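Side-chain contacts in 1,3-alpha-isomaltosidase (PDB 5X3I), which hydrolyses the alpha-1,3-glucosidic linkages of cyclobis-(1-6)-alpha-nigerosyl, a cyclic tetrasaccharide formed from starch, to yield isomaltose inside the cell: residues V280-G283 / F284-V288; T650-P653 / L654-L658; L196-G200 / R201-A205; N493-Y496 / P497-A501; E663-P666 / E667-N670. The protein carries 1 engineered substitution. One frame throughout, in Å; residues are numbered along the deposited sequence.

Contact 1: residues V280-G283 / F284-V288; sequences VLTG and FLDEV
Leu281 and Leu285, one turn apart on helix 277-288, meet at a slant, the branch of one lying against the branch of the other. CD1 of Leu281 does the touching, 3.8 Å from Leu285 CG. The same methyl also reaches the rim of the Phe284 ring near its plane, 4.1 Å from CD2, so it fills the angle between two neighbouring side chains. It gets there because CG of Leu281 stands anti to the backbone N (chi1 -172°), which carries the branch forward along the helix. Beneath, Leu281 O accepts from Leu285 N at 2.8 Å, a nearly straight bond.

One face of the Phe284 ring carries CG2 of Val288, a turn on, 3.8 Å above its centre; Phe226 also stacks with the ring and His240 meets it edge-to-face. A flat aromatic suits this buried side, where strands 223-230 and 267-274 pass.

On another side of the helix Thr282 and Asp286 lie alongside, pointing the same way, with Thr282 CG2 3.8 Å from Asp286 OD2. Their polar ends look elsewhere: Thr282 OG1 bonds to Ala278 O and to Asp651, and Asp286 forms a salt bridge with Arg290. Gly283 follows Thr282, and its carbonyl O accepts from Glu287 N at 3.3 Å.

Glu287 places its charge beside the aromatic cluster, with OE2 bonded to Tyr273 OH and OE1 paired with Arg242, whereas Asp286 is exposed; the two arginines, Arg242 and Arg290, probably keep both carboxylates ionised.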
# COMPACT_ATOMS: atom_id res chain seq x y z
N VAL A 280 -11.65 -10.48 -18.45
CA VAL A 280 -11.89 -9.14 -17.92
C VAL A 280 -10.58 -8.54 -17.43
O VAL A 280 -10.24 -7.41 -17.77
CB VAL A 280 -12.92 -9.15 -16.79
CG1 VAL A 280 -12.90 -7.83 -16.03
CG2 VAL A 280 -14.32 -9.40 -17.35
N LEU A 281 -9.83 -9.31 -16.65
CA LEU A 281 -8.55 -8.83 -16.14
C LEU A 281 -7.58 -8.51 -17.28
O LEU A 281 -6.87 -7.51 -17.23
CB LEU A 281 -7.95 -9.85 -15.17
CG LEU A 281 -6.69 -9.42 -14.40
CD1 LEU A 281 -6.84 -8.01 -13.83
CD2 LEU A 281 -6.41 -10.42 -13.30
N THR A 282 -7.58 -9.34 -18.32
CA THR A 282 -6.70 -9.13 -19.46
C THR A 282 -6.95 -7.77 -20.10
O THR A 282 -6.02 -7.05 -20.44
CB THR A 282 -6.87 -10.23 -20.51
OG1 THR A 282 -6.52 -11.50 -19.95
CG2 THR A 282 -5.99 -9.96 -21.72
N GLY A 283 -8.22 -7.43 -20.26
CA GLY A 283 -8.58 -6.13 -20.81
C GLY A 283 -8.05 -4.99 -19.96
O GLY A 283 -7.48 -4.04 -20.49
N PHE A 284 -8.24 -5.07 -18.65
CA PHE A 284 -7.70 -4.09 -17.72
C PHE A 284 -6.17 -3.98 -17.86
O PHE A 284 -5.64 -2.90 -18.07
CB PHE A 284 -8.09 -4.46 -16.28
CG PHE A 284 -7.66 -3.46 -15.23
CD1 PHE A 284 -7.88 -2.10 -15.40
CD2 PHE A 284 -7.07 -3.88 -14.05
CE1 PHE A 284 -7.52 -1.20 -14.43
CE2 PHE A 284 -6.70 -2.99 -13.08
CZ PHE A 284 -6.92 -1.64 -13.26
N LEU A 285 -5.48 -5.11 -17.79
CA LEU A 285 -4.01 -5.09 -17.76
C LEU A 285 -3.42 -4.70 -19.11
O LEU A 285 -2.39 -4.03 -19.16
CB LEU A 285 -3.46 -6.44 -17.29
CG LEU A 285 -3.89 -6.92 -15.89
CD1 LEU A 285 -3.07 -8.13 -15.43
CD2 LEU A 285 -3.84 -5.80 -14.87
N ASP A 286 -4.07 -5.10 -20.21
CA ASP A 286 -3.67 -4.62 -21.53
C ASP A 286 -3.66 -3.10 -21.58
O ASP A 286 -2.85 -2.49 -22.26
CB ASP A 286 -4.61 -5.15 -22.63
CG ASP A 286 -4.22 -6.53 -23.12
OD1 ASP A 286 -3.17 -7.04 -22.69
OD2 ASP A 286 -4.97 -7.10 -23.94
N GLU A 287 -4.62 -2.51 -20.88
CA GLU A 287 -4.72 -1.06 -20.81
C GLU A 287 -3.74 -0.41 -19.83
O GLU A 287 -3.10 0.56 -20.16
CB GLU A 287 -6.16 -0.69 -20.44
CG GLU A 287 -6.46 0.79 -20.38
CD GLU A 287 -7.91 1.09 -19.98
OE1 GLU A 287 -8.11 2.05 -19.21
OE2 GLU A 287 -8.83 0.35 -20.43
N VAL A 288 -3.69 -0.91 -18.60
CA VAL A 288 -2.90 -0.22 -17.57
C VAL A 288 -1.51 -0.81 -17.23
O VAL A 288 -0.75 -0.20 -16.49
CB VAL A 288 -3.70 -0.09 -16.29
CG1 VAL A 288 -5.08 0.51 -16.63
CG2 VAL A 288 -3.86 -1.44 -15.61

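Contact 2: residues T650-P653 / L654-L658; sequences TDRP and LMRPL
Arg656 reaches back to grip Pro653 O, and the chain between them makes the bend that allows it. Leu654 begins the second segment by sending its side chain away from residues 650-653. The isobutyl group packs instead on Gln643 and Thr647 of helix 622-650, which suits a buried leucine just beyond that helix. Met655 likewise turns from the first segment; its long, unbranched chain runs out to Leu552 of helix 541-556 and to Pro590.

Residues 655-656 form an edge strand of the antiparallel sheet of the C-terminal domain, and the chain enters it from helix 622-650 through an ST turn, in which Thr650 OG1 accepts from Arg652 N at 3.1 Å. Asp651, with positive phi, breaks the helical path.

Arg656 then folds back over this connection. Its chain is extended as far as CD; CB and CG cross the Pro653 ring at about a right angle, and the bend at chi3 (-51°) brings the guanidinium edge to Pro653 O. NE and NH2 hold this one atom side-on: NE at 2.9 Å on a lone pair in the carbonyl plane, NH2 at 3.2 Å and tilted out of it. Both bonds lie in the guanidinium plane, so the group's rotation is fixed. Over one face sits Arg652 CB, 3.7 Å above the plane. The two guanidiniums, turned 44° apart, bring Arg652 NH1 within 3.5 Å of Arg656 NH1; they gather round Asp661, whose carboxylate forms a salt bridge with each, while Asp679 pairs with Arg656 NH2.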
# COMPACT_ATOMS: atom_id res chain seq x y z
N THR A 650 -1.36 -15.68 -19.29
CA THR A 650 -2.81 -15.79 -19.40
C THR A 650 -3.65 -14.82 -18.56
O THR A 650 -4.86 -14.76 -18.74
CB THR A 650 -3.27 -17.20 -19.02
OG1 THR A 650 -3.22 -17.35 -17.60
CG2 THR A 650 -2.41 -18.26 -19.71
N ASP A 651 -3.00 -14.09 -17.65
CA ASP A 651 -3.66 -13.22 -16.67
C ASP A 651 -4.49 -13.95 -15.61
O ASP A 651 -5.05 -13.32 -14.72
CB ASP A 651 -4.50 -12.16 -17.38
CG ASP A 651 -3.65 -11.23 -18.19
OD1 ASP A 651 -2.58 -10.84 -17.66
OD2 ASP A 651 -3.99 -10.94 -19.35
N ARG A 652 -4.59 -15.27 -15.71
CA ARG A 652 -5.17 -16.06 -14.61
C ARG A 652 -4.27 -15.95 -13.39
O ARG A 652 -3.11 -16.33 -13.46
CB ARG A 652 -5.35 -17.53 -15.01
CG ARG A 652 -6.38 -17.79 -16.10
CD ARG A 652 -7.07 -19.14 -15.88
NE ARG A 652 -6.45 -20.21 -16.63
CZ ARG A 652 -6.64 -21.51 -16.40
NH1 ARG A 652 -7.43 -21.92 -15.42
NH2 ARG A 652 -6.01 -22.40 -17.14
N PRO A 653 -4.80 -15.42 -12.27
CA PRO A 653 -3.99 -15.04 -11.11
C PRO A 653 -3.17 -16.16 -10.46
O PRO A 653 -3.52 -17.33 -10.55
CB PRO A 653 -5.03 -14.53 -10.12
CG PRO A 653 -6.09 -13.94 -11.00
CD PRO A 653 -6.18 -14.92 -12.15
N LEU A 654 -2.08 -15.77 -9.81
CA LEU A 654 -1.24 -16.70 -9.06
C LEU A 654 -1.85 -17.06 -7.72
O LEU A 654 -1.94 -18.23 -7.38
CB LEU A 654 0.16 -16.10 -8.87
CG LEU A 654 1.17 -16.96 -8.11
CD1 LEU A 654 1.26 -18.35 -8.75
CD2 LEU A 654 2.54 -16.26 -8.09
N MET A 655 -2.29 -16.07 -6.95
CA MET A 655 -3.04 -16.36 -5.75
C MET A 655 -4.50 -16.10 -6.14
O MET A 655 -4.97 -14.97 -6.15
CB MET A 655 -2.55 -15.46 -4.60
CG MET A 655 -3.17 -15.69 -3.24
SD MET A 655 -2.48 -14.54 -2.03
CE MET A 655 -3.19 -15.14 -0.51
N ARG A 656 -5.24 -17.19 -6.37
CA ARG A 656 -6.41 -17.11 -7.24
C ARG A 656 -7.72 -17.44 -6.55
O ARG A 656 -7.97 -18.60 -6.21
CB ARG A 656 -6.22 -18.04 -8.45
CG ARG A 656 -7.30 -17.90 -9.53
CD ARG A 656 -7.13 -18.96 -10.62
NE ARG A 656 -5.77 -18.99 -11.14
CZ ARG A 656 -5.30 -19.93 -11.96
NH1 ARG A 656 -6.09 -20.92 -12.35
NH2 ARG A 656 -4.05 -19.88 -12.38
N PRO A 657 -8.57 -16.42 -6.36
CA PRO A 657 -9.94 -16.65 -5.89
C PRO A 657 -10.64 -17.66 -6.79
O PRO A 657 -10.39 -17.68 -7.98
CB PRO A 657 -10.59 -15.26 -6.00
CG PRO A 657 -9.47 -14.31 -5.90
CD PRO A 657 -8.31 -14.99 -6.59
N LEU A 658 -11.48 -18.50 -6.22
CA LEU A 658 -12.11 -19.56 -6.98
C LEU A 658 -13.05 -19.07 -8.09
O LEU A 658 -13.38 -19.83 -8.99
CB LEU A 658 -12.87 -20.51 -6.05
CG LEU A 658 -12.06 -21.67 -5.48
CD1 LEU A 658 -11.00 -21.18 -4.52
CD2 LEU A 658 -12.97 -22.67 -4.79

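Contact 3: residues L196-G200 / R201-A205; sequences LDQRG and RELDA
A type II beta turn, Gln198 to Arg201, leads the chain into edge strand 202-205 of an antiparallel sheet, and the side chains of Gln198, Arg201 and Leu203 meet beside it. The closing bond runs from Arg201 N to Gln198 O and is 3.2 Å long. The same carbonyl also accepts from a water, at 3.0 Å, that donates to Arg201 O as well, bridging the two ends of the turn.

Gly200 occupies the third position with phi 98°, where a CB would collide with the carbonyl oxygen of Arg199; glycine is the residue that fits. In front of the turn Asp197 forms an Asx turn: its OD1 accepts from Arg199 N at 3.0 Å, from above the carboxylate plane.

Gln198 bends at chi2 (-68°), which curls its amide back toward the strand. OE1 then lies 3.6 Å from Arg201 CD and 3.7 Å from Leu203 CD2, touching carbon of both residues, while NE2 donates to Ala195 O and Asp194 OD1, which hold the amide in place. The arginine crosses the glutamine at about a right angle, its aliphatic part extended from CG to NE, and its CB rests 3.3 Å from Gln198 O. Leu203 holds CG between the backbone N and the carbonyl carbon (chi1 68°), aiming both methyls at OE1; Phe189 packs against both Leu203 and Gln198.

This is a type II turn with glycine in its third position, the classic preference, overlapped by an Asx turn and leading into edge strand 202-205 of the galactose mutarotase-like domain.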
# COMPACT_ATOMS: atom_id res chain seq x y z
N LEU A 196 -13.49 -9.89 0.42
CA LEU A 196 -13.31 -10.19 -0.99
C LEU A 196 -14.42 -9.54 -1.83
O LEU A 196 -14.16 -8.85 -2.81
CB LEU A 196 -13.29 -11.70 -1.21
CG LEU A 196 -13.05 -12.16 -2.65
CD1 LEU A 196 -11.60 -11.96 -3.06
CD2 LEU A 196 -13.46 -13.60 -2.82
N ASP A 197 -15.66 -9.78 -1.42
CA ASP A 197 -16.82 -9.20 -2.09
C ASP A 197 -17.20 -7.87 -1.42
O ASP A 197 -17.50 -7.84 -0.24
CB ASP A 197 -17.99 -10.18 -2.06
CG ASP A 197 -19.31 -9.58 -2.52
OD1 ASP A 197 -19.32 -8.61 -3.31
OD2 ASP A 197 -20.34 -10.12 -2.09
N GLN A 198 -17.18 -6.79 -2.19
CA GLN A 198 -17.42 -5.45 -1.63
C GLN A 198 -18.88 -4.99 -1.73
O GLN A 198 -19.21 -3.87 -1.34
CB GLN A 198 -16.52 -4.42 -2.32
CG GLN A 198 -15.04 -4.53 -1.96
CD GLN A 198 -14.77 -4.16 -0.52
OE1 GLN A 198 -15.24 -3.14 -0.03
NE2 GLN A 198 -14.02 -5.01 0.17
N ARG A 199 -19.76 -5.84 -2.26
CA ARG A 199 -21.15 -5.44 -2.44
C ARG A 199 -21.83 -5.17 -1.10
O ARG A 199 -21.73 -5.95 -0.17
CB ARG A 199 -21.93 -6.50 -3.22
CG ARG A 199 -23.33 -6.04 -3.61
CD ARG A 199 -23.99 -6.95 -4.63
NE ARG A 199 -25.31 -6.46 -5.00
CZ ARG A 199 -26.08 -7.00 -5.94
NH1 ARG A 199 -25.66 -8.06 -6.61
NH2 ARG A 199 -27.27 -6.47 -6.21
N GLY A 200 -22.50 -4.03 -1.02
CA GLY A 200 -23.21 -3.65 0.20
C GLY A 200 -22.40 -2.70 1.06
O GLY A 200 -22.85 -2.26 2.11
N ARG A 201 -21.20 -2.37 0.60
CA ARG A 201 -20.28 -1.57 1.40
C ARG A 201 -20.04 -0.21 0.79
O ARG A 201 -20.18 -0.02 -0.40
CB ARG A 201 -18.94 -2.29 1.57
CG ARG A 201 -19.02 -3.62 2.28
CD ARG A 201 -17.66 -4.27 2.43
NE ARG A 201 -17.75 -5.48 3.24
CZ ARG A 201 -17.41 -5.54 4.52
NH1 ARG A 201 -16.94 -4.46 5.13
NH2 ARG A 201 -17.54 -6.67 5.18
N GLU A 202 -19.67 0.73 1.65
CA GLU A 202 -19.13 2.00 1.20
C GLU A 202 -17.60 1.97 1.28
O GLU A 202 -17.04 1.58 2.30
CB GLU A 202 -19.68 3.14 2.05
CG GLU A 202 -21.17 3.38 1.85
CD GLU A 202 -21.67 4.54 2.67
OE1 GLU A 202 -22.49 5.31 2.15
OE2 GLU A 202 -21.24 4.68 3.83
N LEU A 203 -16.95 2.41 0.21
CA LEU A 203 -15.50 2.42 0.13
C LEU A 203 -15.06 3.48 -0.86
O LEU A 203 -15.88 4.00 -1.62
CB LEU A 203 -14.94 1.05 -0.28
CG LEU A 203 -15.23 0.56 -1.71
CD1 LEU A 203 -14.10 -0.35 -2.21
CD2 LEU A 203 -16.54 -0.17 -1.77
N ASP A 204 -13.77 3.83 -0.84
CA ASP A 204 -13.25 4.74 -1.84
C ASP A 204 -11.89 4.27 -2.37
O ASP A 204 -11.37 3.26 -1.92
CB ASP A 204 -13.16 6.16 -1.28
CG ASP A 204 -12.15 6.31 -0.13
OD1 ASP A 204 -11.58 5.31 0.36
OD2 ASP A 204 -11.95 7.46 0.30
N ALA A 205 -11.34 4.96 -3.36
CA ALA A 205 -10.01 4.65 -3.82
C ALA A 205 -9.11 5.86 -3.71
O ALA A 205 -9.14 6.74 -4.57
CB ALA A 205 -10.06 4.15 -5.25
O HOH W 1 -19.92 -1.39 -2.89

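Contact 4: residues N493-Y496 / P497-A501; sequences NNLY and PVHYA
Hydrogen bonds from the backbone tie Leu495 and Tyr496 to the first turn of helix 496-510. Leu495 O accepts from His499 N at 3.2 Å, and more weakly from Val498 N at 2.9 Å. Tyr496 O takes Tyr500 N at 3.0 Å.

Apolar packing comes next. Proline suits the first turn of a helix, where its own nitrogen needs no i-4 acceptor, and Pro497 CD fits against Tyr496 CB at 3.4 Å. With CG anti to the backbone N (chi1 -168°), Tyr496 turns its ring along the helix, where CE2 comes within 4.4 Å of Tyr500 CB. Close carbon-to-carbonyl contacts add to this, Pro497 CD facing Asn494 O and Val498 CB lying on Leu495 O.

This helix belongs to the TIM-barrel domain, and its start lies beside the catalytic centre: the Tyr500 side chain is about 5 Å from that of Ala471, the engineered residue at the probable nucleophile position, whose backbone O takes a bond from Tyr500 OH. Tyr496 OH bonds to Pro441 O, so both tyrosines carry their hydroxyls to backbone carbonyls.

Polar ends make up the third group. His499 rests its ring against the Leu495 backbone, CD2 3.6 Å from Leu495 O, and its NE2 approaches the Leu495 side chain, 4.0 Å from CB, while ND1 bonds to a glycerol probably from the crystallisation liquor. Asn493 reaches Tyr483 and Gly478, and Asn494 links Ser244 with Val207, an amide well suited to meeting both a donor and an acceptor.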
# COMPACT_ATOMS: atom_id res chain seq x y z
N ASN A 493 -1.11 12.78 -6.92
CA ASN A 493 -0.75 12.21 -5.63
C ASN A 493 -0.95 10.70 -5.56
O ASN A 493 -0.15 10.00 -4.96
CB ASN A 493 -1.55 12.89 -4.51
CG ASN A 493 -1.16 14.34 -4.35
OD1 ASN A 493 -0.21 14.81 -4.96
ND2 ASN A 493 -1.90 15.07 -3.52
N ASN A 494 -2.02 10.20 -6.17
CA ASN A 494 -2.26 8.77 -6.23
C ASN A 494 -1.26 8.06 -7.15
O ASN A 494 -0.99 6.88 -6.97
CB ASN A 494 -3.69 8.47 -6.70
CG ASN A 494 -4.73 8.66 -5.61
OD1 ASN A 494 -4.45 8.52 -4.42
ND2 ASN A 494 -5.96 8.96 -6.01
N LEU A 495 -0.73 8.78 -8.14
CA LEU A 495 0.22 8.19 -9.08
C LEU A 495 1.64 8.10 -8.51
O LEU A 495 2.44 7.31 -9.00
CB LEU A 495 0.26 8.98 -10.38
CG LEU A 495 -0.97 8.95 -11.28
CD1 LEU A 495 -0.73 9.78 -12.53
CD2 LEU A 495 -1.35 7.53 -11.67
N TYR A 496 1.93 8.90 -7.48
CA TYR A 496 3.28 9.00 -6.95
C TYR A 496 3.92 7.63 -6.63
O TYR A 496 5.01 7.40 -7.08
CB TYR A 496 3.35 9.88 -5.69
CG TYR A 496 4.79 10.19 -5.33
CD1 TYR A 496 5.46 11.24 -5.94
CD2 TYR A 496 5.49 9.41 -4.42
CE1 TYR A 496 6.76 11.52 -5.63
CE2 TYR A 496 6.80 9.67 -4.11
CZ TYR A 496 7.44 10.73 -4.73
OH TYR A 496 8.73 11.01 -4.41
N PRO A 497 3.23 6.74 -5.89
CA PRO A 497 3.90 5.46 -5.60
C PRO A 497 4.18 4.61 -6.84
O PRO A 497 5.12 3.81 -6.79
CB PRO A 497 2.92 4.75 -4.66
CG PRO A 497 1.57 5.40 -4.94
CD PRO A 497 1.92 6.83 -5.21
N VAL A 498 3.39 4.76 -7.90
CA VAL A 498 3.69 4.11 -9.17
C VAL A 498 5.02 4.59 -9.76
O VAL A 498 5.87 3.77 -10.11
CB VAL A 498 2.59 4.33 -10.23
CG1 VAL A 498 2.82 3.36 -11.40
CG2 VAL A 498 1.19 4.15 -9.64
N HIS A 499 5.17 5.91 -9.88
CA HIS A 499 6.41 6.52 -10.35
C HIS A 499 7.60 6.06 -9.50
O HIS A 499 8.68 5.82 -10.03
CB HIS A 499 6.34 8.05 -10.31
CG HIS A 499 5.31 8.65 -11.22
ND1 HIS A 499 5.17 8.30 -12.54
CD2 HIS A 499 4.37 9.60 -10.99
CE1 HIS A 499 4.19 9.00 -13.09
NE2 HIS A 499 3.69 9.80 -12.17
N TYR A 500 7.36 5.95 -8.20
CA TYR A 500 8.39 5.62 -7.22
C TYR A 500 8.93 4.20 -7.43
O TYR A 500 10.11 4.02 -7.59
CB TYR A 500 7.81 5.79 -5.81
CG TYR A 500 8.65 5.34 -4.63
CD1 TYR A 500 10.02 5.52 -4.60
CD2 TYR A 500 8.03 4.80 -3.51
CE1 TYR A 500 10.76 5.13 -3.49
CE2 TYR A 500 8.75 4.41 -2.42
CZ TYR A 500 10.11 4.57 -2.39
OH TYR A 500 10.79 4.19 -1.27
N ALA A 501 8.03 3.22 -7.45
CA ALA A 501 8.39 1.85 -7.78
C ALA A 501 9.13 1.75 -9.11
O ALA A 501 10.19 1.11 -9.21
CB ALA A 501 7.14 0.98 -7.80

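Contact 5: residues E663-P666 / E667-N670; sequences ENDP and EIWN
With CG anti to the backbone N (chi1 -174°), Asp665 reaches forward past the nitrogen of Pro666 and puts OD1 2.9 Å from Glu667 N. Ile668 holds CG1 between its backbone N and carbonyl carbon (chi1 67°), which presses that carbon to 3.2 Å from Asp665 O.

The carboxylate thus serves the amide two residues on: OD1 accepts on its anti side, 31° out of plane, at the entry to the 3-10 segment 667-670. Aspartate, short and with two oxygens, can do this while OD2 turns to Tyr697 OH. Its side chain lies alongside that of Glu667, pointing the same way, with Glu667 CB 3.3 Å from OD1. Pro666, already bent for the turn, passes its carbonyl O to Trp669 N in a weak bond of 3.5 Å.

Ile668 crosses Asp665 at a slant, CG2 3.9 Å from Asp665 CB, and buries its branched end against Leu658 and Phe659. Its CG1 also lies 3.7 Å above one face of the Trp669 indole, near the rim, and Arg185 makes a cation-pi contact with the same ring. Glu667, for its part, bends at chi2 and receives Asn670 ND2 on OE1 at 3.0 Å, from above the carboxylate plane.

Two acidic groups therefore share a small turn without contact between their charged oxygens, each occupied by donors of its own; the hydrogen bond between His671 NE2 and Glu667 OE2 probably helps to stabilise the negative charge there.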
# COMPACT_ATOMS: atom_id res chain seq x y z
N GLU A 663 -16.80 -19.54 -11.97
CA GLU A 663 -17.66 -18.40 -11.80
C GLU A 663 -19.13 -18.78 -11.43
O GLU A 663 -19.74 -18.07 -10.67
CB GLU A 663 -17.57 -17.47 -12.99
CG GLU A 663 -17.75 -18.18 -14.30
CD GLU A 663 -17.51 -17.31 -15.47
OE1 GLU A 663 -16.80 -17.77 -16.35
OE2 GLU A 663 -18.04 -16.19 -15.51
N ASN A 664 -19.62 -19.94 -11.91
CA ASN A 664 -21.01 -20.34 -11.80
C ASN A 664 -21.30 -21.24 -10.61
O ASN A 664 -22.42 -21.73 -10.46
CB ASN A 664 -21.47 -21.02 -13.09
CG ASN A 664 -21.42 -20.09 -14.28
OD1 ASN A 664 -21.76 -18.91 -14.17
ND2 ASN A 664 -20.98 -20.60 -15.42
N ASP A 665 -20.30 -21.48 -9.78
CA ASP A 665 -20.51 -22.23 -8.55
C ASP A 665 -20.80 -21.25 -7.42
O ASP A 665 -19.91 -20.52 -6.98
CB ASP A 665 -19.28 -23.09 -8.22
CG ASP A 665 -19.51 -24.00 -7.03
OD1 ASP A 665 -20.43 -23.74 -6.22
OD2 ASP A 665 -18.77 -24.99 -6.88
N PRO A 666 -22.04 -21.26 -6.93
CA PRO A 666 -22.46 -20.32 -5.88
C PRO A 666 -21.78 -20.60 -4.54
O PRO A 666 -21.60 -19.68 -3.75
CB PRO A 666 -23.97 -20.56 -5.78
CG PRO A 666 -24.17 -21.94 -6.29
CD PRO A 666 -23.14 -22.14 -7.36
N GLU A 667 -21.41 -21.84 -4.30
CA GLU A 667 -20.86 -22.22 -3.01
C GLU A 667 -19.51 -21.57 -2.69
O GLU A 667 -19.16 -21.39 -1.53
CB GLU A 667 -20.73 -23.75 -2.92
CG GLU A 667 -20.20 -24.26 -1.59
CD GLU A 667 -21.11 -23.94 -0.42
OE1 GLU A 667 -22.28 -23.58 -0.65
OE2 GLU A 667 -20.65 -24.07 0.73
N ILE A 668 -18.77 -21.18 -3.72
CA ILE A 668 -17.43 -20.62 -3.52
C ILE A 668 -17.43 -19.39 -2.60
O ILE A 668 -16.49 -19.17 -1.85
CB ILE A 668 -16.76 -20.25 -4.86
CG1 ILE A 668 -17.48 -19.08 -5.53
CG2 ILE A 668 -16.68 -21.46 -5.77
CD1 ILE A 668 -17.05 -18.83 -6.93
N TRP A 669 -18.51 -18.62 -2.63
CA TRP A 669 -18.58 -17.38 -1.89
C TRP A 669 -18.73 -17.59 -0.39
O TRP A 669 -18.53 -16.67 0.39
CB TRP A 669 -19.72 -16.51 -2.41
CG TRP A 669 -19.54 -16.20 -3.85
CD1 TRP A 669 -20.27 -16.67 -4.89
CD2 TRP A 669 -18.52 -15.37 -4.42
NE1 TRP A 669 -19.79 -16.18 -6.07
CE2 TRP A 669 -18.71 -15.38 -5.81
CE3 TRP A 669 -17.47 -14.63 -3.88
CZ2 TRP A 669 -17.89 -14.67 -6.68
CZ3 TRP A 669 -16.65 -13.92 -4.75
CH2 TRP A 669 -16.87 -13.94 -6.13
N ASN A 670 -19.05 -18.81 0.00
CA ASN A 670 -19.12 -19.16 1.41
C ASN A 670 -17.74 -19.51 1.97
O ASN A 670 -17.60 -19.79 3.16
CB ASN A 670 -20.09 -20.32 1.63
CG ASN A 670 -21.53 -19.94 1.30
OD1 ASN A 670 -21.95 -18.81 1.52
ND2 ASN A 670 -22.29 -20.90 0.78

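In the fold
Contacts 1, 2, 3 and 5 form a connected group where the galactose mutarotase-like, barrel and C-terminal domains come together. Contact 1 joins contact 2 through Thr282 OG1 and Asp651 OD2, 2.7 Å apart, with Leu285 CD1 packing on Asp651. Contact 2 touches contact 5 at Leu658 CB and Ile668 CG2, 3.9 Å apart, within the C-terminal domain. Leu196 of contact 3 bridges domains, its CD2 3.7 Å from Trp669 CZ3 and its CD1 4.3 Å from Pro657 CG. Contact 4 stands nearest the active site, the Pro497 side chain about 6 Å from that of Glu474, an active-site residue by similarity; it meets contact 3 only lightly, at Asn494 and Ala205, and its centre is about 36 Å from that of contact 5.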